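PDB 6ZRY: DMATS type aromatic prenyltransferase from Micromonospora olivasterospora, which probably transfers a dimethylallyl group to C6 of the tryptophan indole ring, as a prenyltransferase of the ABBA-barrel fold. Local coordinates for residues G34-G37 and P38-P41; H182-P186 and G187-R191; S229-D232 and G233-V236. One frame throughout, in Å; residues are numbered along the deposited sequence.

Interaction 1 (G34-G37 and P38-P41); sequences GLLG and PVGP
Leu36 and Val39 meet where helix 26-36 of the ABBA barrel runs out and the chain continues as a short 3-10 turn. Two backbone hydrogen bonds carry the junction, each from residue i+3 to residue i. Val39 N reaches Leu36 O at 3.1 Å, and Gly40 N reaches Gly37 O at 3.2 Å; in both the donor lies well above the carbonyl plane, not on a lone pair. Gly37, which supplies the second acceptor, is the first residue to leave helical geometry; it has a positive phi of 48° and swings the chain into Pro38. Proline brings no N-H, so its nitrogen, although close to Leu36 O, cannot bond to it.

The apolar part is small. The two side chains cross at about a right angle, and CD2 of Leu36 faces CG1 of Val39 at 4.1 Å. With chi1 at 168°, CG1 stands anti to the backbone N of Val39, while CG2 lies near Leu36 O. Both side chains are buried: Leu36 also packs on Leu10 of helix 6-21, and Val39 on Val6. At the far end of the turn the ring of Pro41 leans in, its CD 3.6 Å from Gly37 O.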
ATOM      1  N   GLY A  34      -2.535  -8.675  16.448  1.00 18.43           N
ATOM      2  CA  GLY A  34      -1.411  -7.848  16.953  1.00 18.24           C
ATOM      3  C   GLY A  34      -1.433  -6.466  16.336  1.00 17.45           C
ATOM      4  O   GLY A  34      -1.300  -5.476  17.059  1.00 17.31           O
ATOM      5  N   LEU A  35      -1.594  -6.394  15.018  1.00 17.08           N
ATOM      6  CA  LEU A  35      -1.550  -5.117  14.280  1.00 16.51           C
ATOM      7  C   LEU A  35      -2.711  -4.238  14.757  1.00 15.96           C
ATOM      8  O   LEU A  35      -2.517  -3.020  14.950  1.00 15.50           O
ATOM      9  CB  LEU A  35      -1.646  -5.412  12.769  1.00 16.56           C
ATOM     10  CG  LEU A  35      -1.622  -4.190  11.883  1.00 17.01           C
ATOM     11  CD1 LEU A  35      -0.412  -3.323  12.183  1.00 17.65           C
ATOM     12  CD2 LEU A  35      -1.653  -4.585  10.426  1.00 17.29           C
ATOM     13  N   LEU A  36      -3.887  -4.815  14.968  1.00 16.01           N
ATOM     14  CA  LEU A  36      -5.073  -4.023  15.375  1.00 16.50           C
ATOM     15  C   LEU A  36      -4.872  -3.412  16.777  1.00 16.75           C
ATOM     16  O   LEU A  36      -5.418  -2.297  17.041  1.00 16.41           O
ATOM     17  CB  LEU A  36      -6.298  -4.918  15.292  1.00 16.95           C
ATOM     18  CG  LEU A  36      -6.812  -5.168  13.873  1.00 16.88           C
ATOM     19  CD1 LEU A  36      -7.907  -6.215  13.871  1.00 17.48           C
ATOM     20  CD2 LEU A  36      -7.326  -3.874  13.269  1.00 17.14           C
ATOM     21  N   GLY A  37      -4.148  -4.086  17.661  1.00 17.98           N
ATOM     22  CA  GLY A  37      -3.977  -3.636  19.056  1.00 18.02           C
ATOM     23  C   GLY A  37      -5.328  -3.277  19.665  1.00 18.08           C
ATOM     24  O   GLY A  37      -6.266  -4.086  19.606  1.00 17.66           O
ATOM     25  N   PRO A  38      -5.510  -2.039  20.203  1.00 18.54           N
ATOM     26  CA  PRO A  38      -6.720  -1.693  20.956  1.00 18.70           C
ATOM     27  C   PRO A  38      -7.989  -1.538  20.098  1.00 18.45           C
ATOM     28  O   PRO A  38      -9.055  -1.489  20.626  1.00 18.35           O
ATOM     29  CB  PRO A  38      -6.333  -0.361  21.605  1.00 19.20           C
ATOM     30  CG  PRO A  38      -5.377   0.254  20.620  1.00 18.97           C
ATOM     31  CD  PRO A  38      -4.596  -0.901  20.059  1.00 18.60           C
ATOM     32  N   VAL A  39      -7.835  -1.454  18.778  1.00 17.79           N
ATOM     33  CA  VAL A  39      -8.965  -1.371  17.818  1.00 17.61           C
ATOM     34  C   VAL A  39      -9.676  -2.723  17.738  1.00 17.40           C
ATOM     35  O   VAL A  39     -10.905  -2.740  17.516  1.00 16.52           O
ATOM     36  CB  VAL A  39      -8.458  -0.902  16.456  1.00 16.90           C
ATOM     37  CG1 VAL A  39      -9.493  -1.070  15.363  1.00 17.07           C
ATOM     38  CG2 VAL A  39      -7.979   0.521  16.546  1.00 17.37           C
ATOM     39  N   GLY A  40      -8.940  -3.828  17.898  1.00 17.68           N
ATOM     40  CA  GLY A  40      -9.507  -5.164  17.704  1.00 18.12           C
ATOM     41  C   GLY A  40     -10.811  -5.345  18.490  1.00 18.90           C
ATOM     42  O   GLY A  40     -11.863  -5.704  17.925  1.00 19.01           O
ATOM     43  N   PRO A  41     -10.787  -5.156  19.828  1.00 19.31           N
ATOM     44  CA  PRO A  41     -11.974  -5.363  20.644  1.00 20.20           C
ATOM     45  C   PRO A  41     -13.031  -4.257  20.594  1.00 20.55           C
ATOM     46  O   PRO A  41     -14.094  -4.420  21.226  1.00 20.57           O
ATOM     47  CB  PRO A  41     -11.411  -5.436  22.084  1.00 20.78           C
ATOM     48  CG  PRO A  41      -9.942  -5.673  21.907  1.00 20.91           C
ATOM     49  CD  PRO A  41      -9.587  -4.928  20.642  1.00 19.70           C
TER

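Interaction 2 (H182-P186 and G187-R191); sequences HGVRP and GELGR
A chi1 of 169° sets CG1 of Val184 anti to its own backbone N and carries that methyl across to Leu189, where it lies 3.9 Å from CB and 3.8 Å from the backbone N. The two side chains cross at about a right angle. In Glu188 a chi1 of -69° sets CG beside the backbone N and 3.7 Å from Arg185 CB; the bend at chi2 (-56°) then turns the carboxylate.

These two residues therefore meet through their aliphatic roots, while their charged ends part company. Arg185 NH2 and Glu188 OE1 are 5.4 Å apart, too far for a salt bridge. The guanidinium is held by Asp193 and by the carbonyl of His217, whereas Glu188 OE1 accepts the backbone N-H of Gly192.

In the backbone, Glu188 N makes a weak, strongly bent bond to Arg185 O at 3.1 Å. Gly187, with positive phi, occupies the third position of this turn after Pro186. A second turn follows, closed by Arg191 N on Glu188 O at 3.0 Å, with Gly190 in the equivalent place. Two successive type II beta turns sharing Glu188 thus shape the surface loop between helix 174-182 and strand 193-201.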
ATOM      1  N   HIS A 182      15.571  13.780 -13.193  1.00 21.17           N
ATOM      2  CA  HIS A 182      15.032  13.439 -14.545  1.00 20.86           C
ATOM      3  C   HIS A 182      13.629  12.810 -14.504  1.00 20.87           C
ATOM      4  O   HIS A 182      13.126  12.555 -15.598  1.00 20.12           O
ATOM      5  CB  HIS A 182      16.034  12.536 -15.299  1.00 21.18           C
ATOM      6  CG  HIS A 182      17.328  13.236 -15.508  1.00 21.86           C
ATOM      7  ND1 HIS A 182      17.436  14.336 -16.318  1.00 22.14           N
ATOM      8  CD2 HIS A 182      18.537  13.040 -14.938  1.00 22.32           C
ATOM      9  CE1 HIS A 182      18.699  14.798 -16.252  1.00 22.97           C
ATOM     10  NE2 HIS A 182      19.384  14.005 -15.411  1.00 22.00           N
ATOM     11  N   GLY A 183      13.031  12.586 -13.308  1.00 21.30           N
ATOM     12  CA  GLY A 183      11.770  11.820 -13.155  1.00 21.50           C
ATOM     13  C   GLY A 183      10.641  12.593 -12.483  1.00 22.84           C
ATOM     14  O   GLY A 183       9.579  12.001 -12.318  1.00 22.06           O
ATOM     15  N   VAL A 184      10.831  13.873 -12.110  1.00 25.32           N
ATOM     16  CA  VAL A 184       9.788  14.665 -11.378  1.00 28.23           C
ATOM     17  C   VAL A 184       9.285  15.822 -12.261  1.00 30.64           C
ATOM     18  O   VAL A 184      10.119  16.507 -12.839  1.00 31.14           O
ATOM     19  CB  VAL A 184      10.345  15.127 -10.014  1.00 29.22           C
ATOM     20  CG1 VAL A 184       9.446  16.153  -9.333  1.00 29.62           C
ATOM     21  CG2 VAL A 184      10.576  13.930  -9.092  1.00 29.11           C
ATOM     22  N   ARG A 185       7.952  16.027 -12.349  1.00 33.34           N
ATOM     23  CA  ARG A 185       7.332  17.066 -13.235  1.00 35.73           C
ATOM     24  C   ARG A 185       8.053  18.393 -12.998  1.00 37.72           C
ATOM     25  O   ARG A 185       8.328  18.746 -11.860  1.00 37.70           O
ATOM     26  CB  ARG A 185       5.826  17.223 -12.979  1.00 36.28           C
ATOM     27  CG  ARG A 185       4.960  16.165 -13.644  1.00 35.75           C
ATOM     28  CD  ARG A 185       3.474  16.394 -13.404  1.00 36.61           C
ATOM     29  NE  ARG A 185       3.057  16.093 -12.037  1.00 35.30           N
ATOM     30  CZ  ARG A 185       1.811  16.224 -11.571  1.00 35.84           C
ATOM     31  NH1 ARG A 185       0.835  16.650 -12.359  1.00 36.05           N
ATOM     32  NH2 ARG A 185       1.544  15.917 -10.312  1.00 34.13           N
ATOM     33  N   PRO A 186       8.408  19.158 -14.053  1.00 40.84           N
ATOM     34  CA  PRO A 186       9.107  20.431 -13.867  1.00 41.48           C
ATOM     35  C   PRO A 186       8.474  21.313 -12.765  1.00 40.47           C
ATOM     36  O   PRO A 186       7.329  21.681 -12.915  1.00 40.57           O
ATOM     37  CB  PRO A 186       9.001  21.102 -15.255  1.00 42.44           C
ATOM     38  CG  PRO A 186       8.877  19.934 -16.235  1.00 42.76           C
ATOM     39  CD  PRO A 186       8.147  18.848 -15.469  1.00 41.77           C
ATOM     40  N   GLY A 187       9.230  21.582 -11.689  1.00 39.47           N
ATOM     41  CA  GLY A 187       8.875  22.509 -10.583  1.00 40.31           C
ATOM     42  C   GLY A 187       7.825  21.947  -9.621  1.00 40.60           C
ATOM     43  O   GLY A 187       7.073  22.762  -9.028  1.00 40.15           O
ATOM     44  N   GLU A 188       7.753  20.618  -9.436  1.00 39.43           N
ATOM     45  CA  GLU A 188       6.594  19.989  -8.741  1.00 37.21           C
ATOM     46  C   GLU A 188       7.001  19.135  -7.536  1.00 35.12           C
ATOM     47  O   GLU A 188       6.080  18.569  -6.908  1.00 32.47           O
ATOM     48  CB  GLU A 188       5.779  19.164  -9.732  1.00 37.26           C
ATOM     49  CG  GLU A 188       5.043  20.015 -10.744  1.00 38.41           C
ATOM     50  CD  GLU A 188       4.115  21.063 -10.157  1.00 39.03           C
ATOM     51  OE1 GLU A 188       3.508  20.814  -9.079  1.00 39.19           O
ATOM     52  OE2 GLU A 188       4.005  22.123 -10.766  1.00 41.90           O
ATOM     53  N   LEU A 189       8.270  19.078  -7.160  1.00 33.44           N
ATOM     54  CA  LEU A 189       8.702  18.232  -6.024  1.00 33.65           C
ATOM     55  C   LEU A 189       8.166  18.833  -4.701  1.00 33.42           C
ATOM     56  O   LEU A 189       8.309  20.033  -4.500  1.00 33.91           O
ATOM     57  CB  LEU A 189      10.220  18.104  -6.014  1.00 34.20           C
ATOM     58  CG  LEU A 189      10.783  17.197  -4.926  1.00 34.42           C
ATOM     59  CD1 LEU A 189      10.280  15.777  -5.062  1.00 34.74           C
ATOM     60  CD2 LEU A 189      12.298  17.227  -4.940  1.00 35.58           C
ATOM     61  N   GLY A 190       7.541  18.013  -3.861  1.00 30.83           N
ATOM     62  CA  GLY A 190       6.845  18.465  -2.643  1.00 30.19           C
ATOM     63  C   GLY A 190       5.597  19.297  -2.947  1.00 29.37           C
ATOM     64  O   GLY A 190       5.023  19.857  -1.986  1.00 29.88           O
ATOM     65  N   ARG A 191       5.173  19.371  -4.216  1.00 28.92           N
ATOM     66  CA  ARG A 191       3.970  20.128  -4.642  1.00 29.10           C
ATOM     67  C   ARG A 191       3.024  19.170  -5.377  1.00 27.55           C
ATOM     68  O   ARG A 191       2.324  18.432  -4.708  1.00 26.60           O
ATOM     69  CB  ARG A 191       4.411  21.379  -5.414  1.00 31.41           C
ATOM     70  CG  ARG A 191       5.368  22.274  -4.623  1.00 32.56           C
ATOM     71  CD  ARG A 191       5.591  23.664  -5.228  1.00 33.91           C
TER

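Interaction 3 (S229-D232 and G233-V236); sequences SVVD and GVDV
Val231 and Val234 form the close part of this contact, the first and last residues of a type II beta turn. Their side chains cross at about a right angle. CG1 of Val234 sits 3.6 Å from both CB and CG1 of Val231, and chi1 of -177° puts that Val231 methyl anti to its backbone N. The other methyl of Val234, CG2, approaches Val231 O at 3.5 Å. Tyr274 of strand 273-278 touches both valines and so ties the turn to the barrel.

The outer side is looser. Asp232 and Gly233 form the exposed corner, where the positive phi of Gly233 lets the chain reverse. Where the two ends of the loop approach, CB of Ser229 and CG1 of Val236 stand 4.0 Å apart. OG of Ser229 turns back to the carbonyl of Arg226, while OD1 of Asp235 caps the N-H of Glu238 in helix 236-247. Asp232's side chain comes within about 6 Å of that of Asp269, a calcium ligand in a structure of this protein; no calcium is bound to this chain in the model.

The turn's own bond, Val234 N to Val231 O, is 3.5 Å long and weak though nearly straight (173°), so the valine contact, with Tyr274 and the Asp232-Pro271 backbone bond, probably helps to hold the turn.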
ATOM      1  N   SER A 229       9.381   6.430 -16.987  1.00 19.40           N
ATOM      2  CA  SER A 229      10.352   6.093 -18.049  1.00 20.45           C
ATOM      3  C   SER A 229      11.797   6.129 -17.535  1.00 20.30           C
ATOM      4  O   SER A 229      12.659   5.639 -18.279  1.00 20.98           O
ATOM      5  CB  SER A 229      10.161   6.951 -19.283  1.00 21.30           C
ATOM      6  OG  SER A 229      10.403   8.303 -19.005  1.00 23.61           O
ATOM      7  N   VAL A 230      12.083   6.636 -16.320  1.00 19.89           N
ATOM      8  CA  VAL A 230      13.461   6.518 -15.730  1.00 20.26           C
ATOM      9  C   VAL A 230      13.735   5.064 -15.335  1.00 20.77           C
ATOM     10  O   VAL A 230      14.918   4.724 -15.149  1.00 20.94           O
ATOM     11  CB  VAL A 230      13.755   7.464 -14.538  1.00 20.57           C
ATOM     12  CG1 VAL A 230      13.600   8.930 -14.925  1.00 20.86           C
ATOM     13  CG2 VAL A 230      12.935   7.135 -13.298  1.00 20.16           C
ATOM     14  N   VAL A 231      12.706   4.231 -15.193  1.00 21.23           N
ATOM     15  CA  VAL A 231      12.880   2.815 -14.791  1.00 22.45           C
ATOM     16  C   VAL A 231      13.297   1.976 -15.992  1.00 24.99           C
ATOM     17  O   VAL A 231      12.606   2.030 -17.059  1.00 23.46           O
ATOM     18  CB  VAL A 231      11.605   2.257 -14.157  1.00 22.29           C
ATOM     19  CG1 VAL A 231      11.791   0.817 -13.679  1.00 22.53           C
ATOM     20  CG2 VAL A 231      11.101   3.176 -13.031  1.00 22.33           C
ATOM     21  N   ASP A 232      14.297   1.127 -15.761  1.00 28.20           N
ATOM     22  CA  ASP A 232      14.770   0.055 -16.661  1.00 31.18           C
ATOM     23  C   ASP A 232      13.614  -0.761 -17.199  1.00 31.45           C
ATOM     24  O   ASP A 232      12.914  -1.390 -16.389  1.00 31.77           O
ATOM     25  CB  ASP A 232      15.672  -0.933 -15.927  1.00 33.92           C
ATOM     26  CG  ASP A 232      17.118  -0.530 -15.914  1.00 36.57           C
ATOM     27  OD1 ASP A 232      17.404   0.646 -16.203  1.00 39.41           O
ATOM     28  OD2 ASP A 232      17.950  -1.406 -15.630  1.00 41.91           O
ATOM     29  N   GLY A 233      13.464  -0.765 -18.516  1.00 32.00           N
ATOM     30  CA  GLY A 233      12.672  -1.752 -19.249  1.00 32.88           C
ATOM     31  C   GLY A 233      11.176  -1.560 -19.100  1.00 32.94           C
ATOM     32  O   GLY A 233      10.453  -2.448 -19.561  1.00 37.14           O
ATOM     33  N   VAL A 234      10.692  -0.442 -18.544  1.00 30.69           N
ATOM     34  CA  VAL A 234       9.221  -0.187 -18.517  1.00 28.83           C
ATOM     35  C   VAL A 234       8.739   0.230 -19.903  1.00 27.83           C
ATOM     36  O   VAL A 234       9.438   1.008 -20.616  1.00 28.08           O
ATOM     37  CB  VAL A 234       8.761   0.826 -17.461  1.00 29.63           C
ATOM     38  CG1 VAL A 234       9.163   0.392 -16.074  1.00 29.38           C
ATOM     39  CG2 VAL A 234       9.222   2.231 -17.778  1.00 30.15           C
ATOM     40  N   ASP A 235       7.557  -0.253 -20.247  1.00 25.97           N
ATOM     41  CA  ASP A 235       6.840   0.056 -21.490  1.00 25.87           C
ATOM     42  C   ASP A 235       5.834   1.160 -21.161  1.00 24.38           C
ATOM     43  O   ASP A 235       4.829   0.847 -20.502  1.00 23.41           O
ATOM     44  CB  ASP A 235       6.208  -1.232 -22.018  1.00 27.18           C
ATOM     45  CG  ASP A 235       5.506  -1.118 -23.352  1.00 28.91           C
ATOM     46  OD1 ASP A 235       5.024  -0.035 -23.677  1.00 29.65           O
ATOM     47  OD2 ASP A 235       5.421  -2.144 -24.036  1.00 32.71           O
ATOM     48  N   VAL A 236       6.096   2.395 -21.586  1.00 22.85           N
ATOM     49  CA  VAL A 236       5.178   3.541 -21.330  1.00 22.99           C
ATOM     50  C   VAL A 236       3.808   3.246 -21.947  1.00 23.16           C
ATOM     51  O   VAL A 236       2.829   3.598 -21.311  1.00 22.57           O
ATOM     52  CB  VAL A 236       5.746   4.897 -21.786  1.00 23.30           C
ATOM     53  CG1 VAL A 236       6.970   5.258 -20.998  1.00 23.41           C
ATOM     54  CG2 VAL A 236       6.024   4.965 -23.274  1.00 24.19           C
TER

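All three are local contacts with backbone bonds from residue i+3 to residue i; interactions 2 and 3 are type II beta turns, while interaction 1 is a helix end. No two join the same elements: interaction 1 leads helix 26-36 into its loop, interaction 2 links helix 174-182 to strand 193-201, and interaction 3 links helices 221-228 and 236-247. Interaction 1 is partly buried, with two sound bonds. The others lie at the surface, each bridged by a weak bond; interaction 2 sends its arginine to Asp193 and His217 of the strands and its glutamate to a backbone N-H just before strand 193-201, whereas interaction 3 is mainly apolar. These two touch where CG1 of Val230 packs 3.7 Å from His182 O.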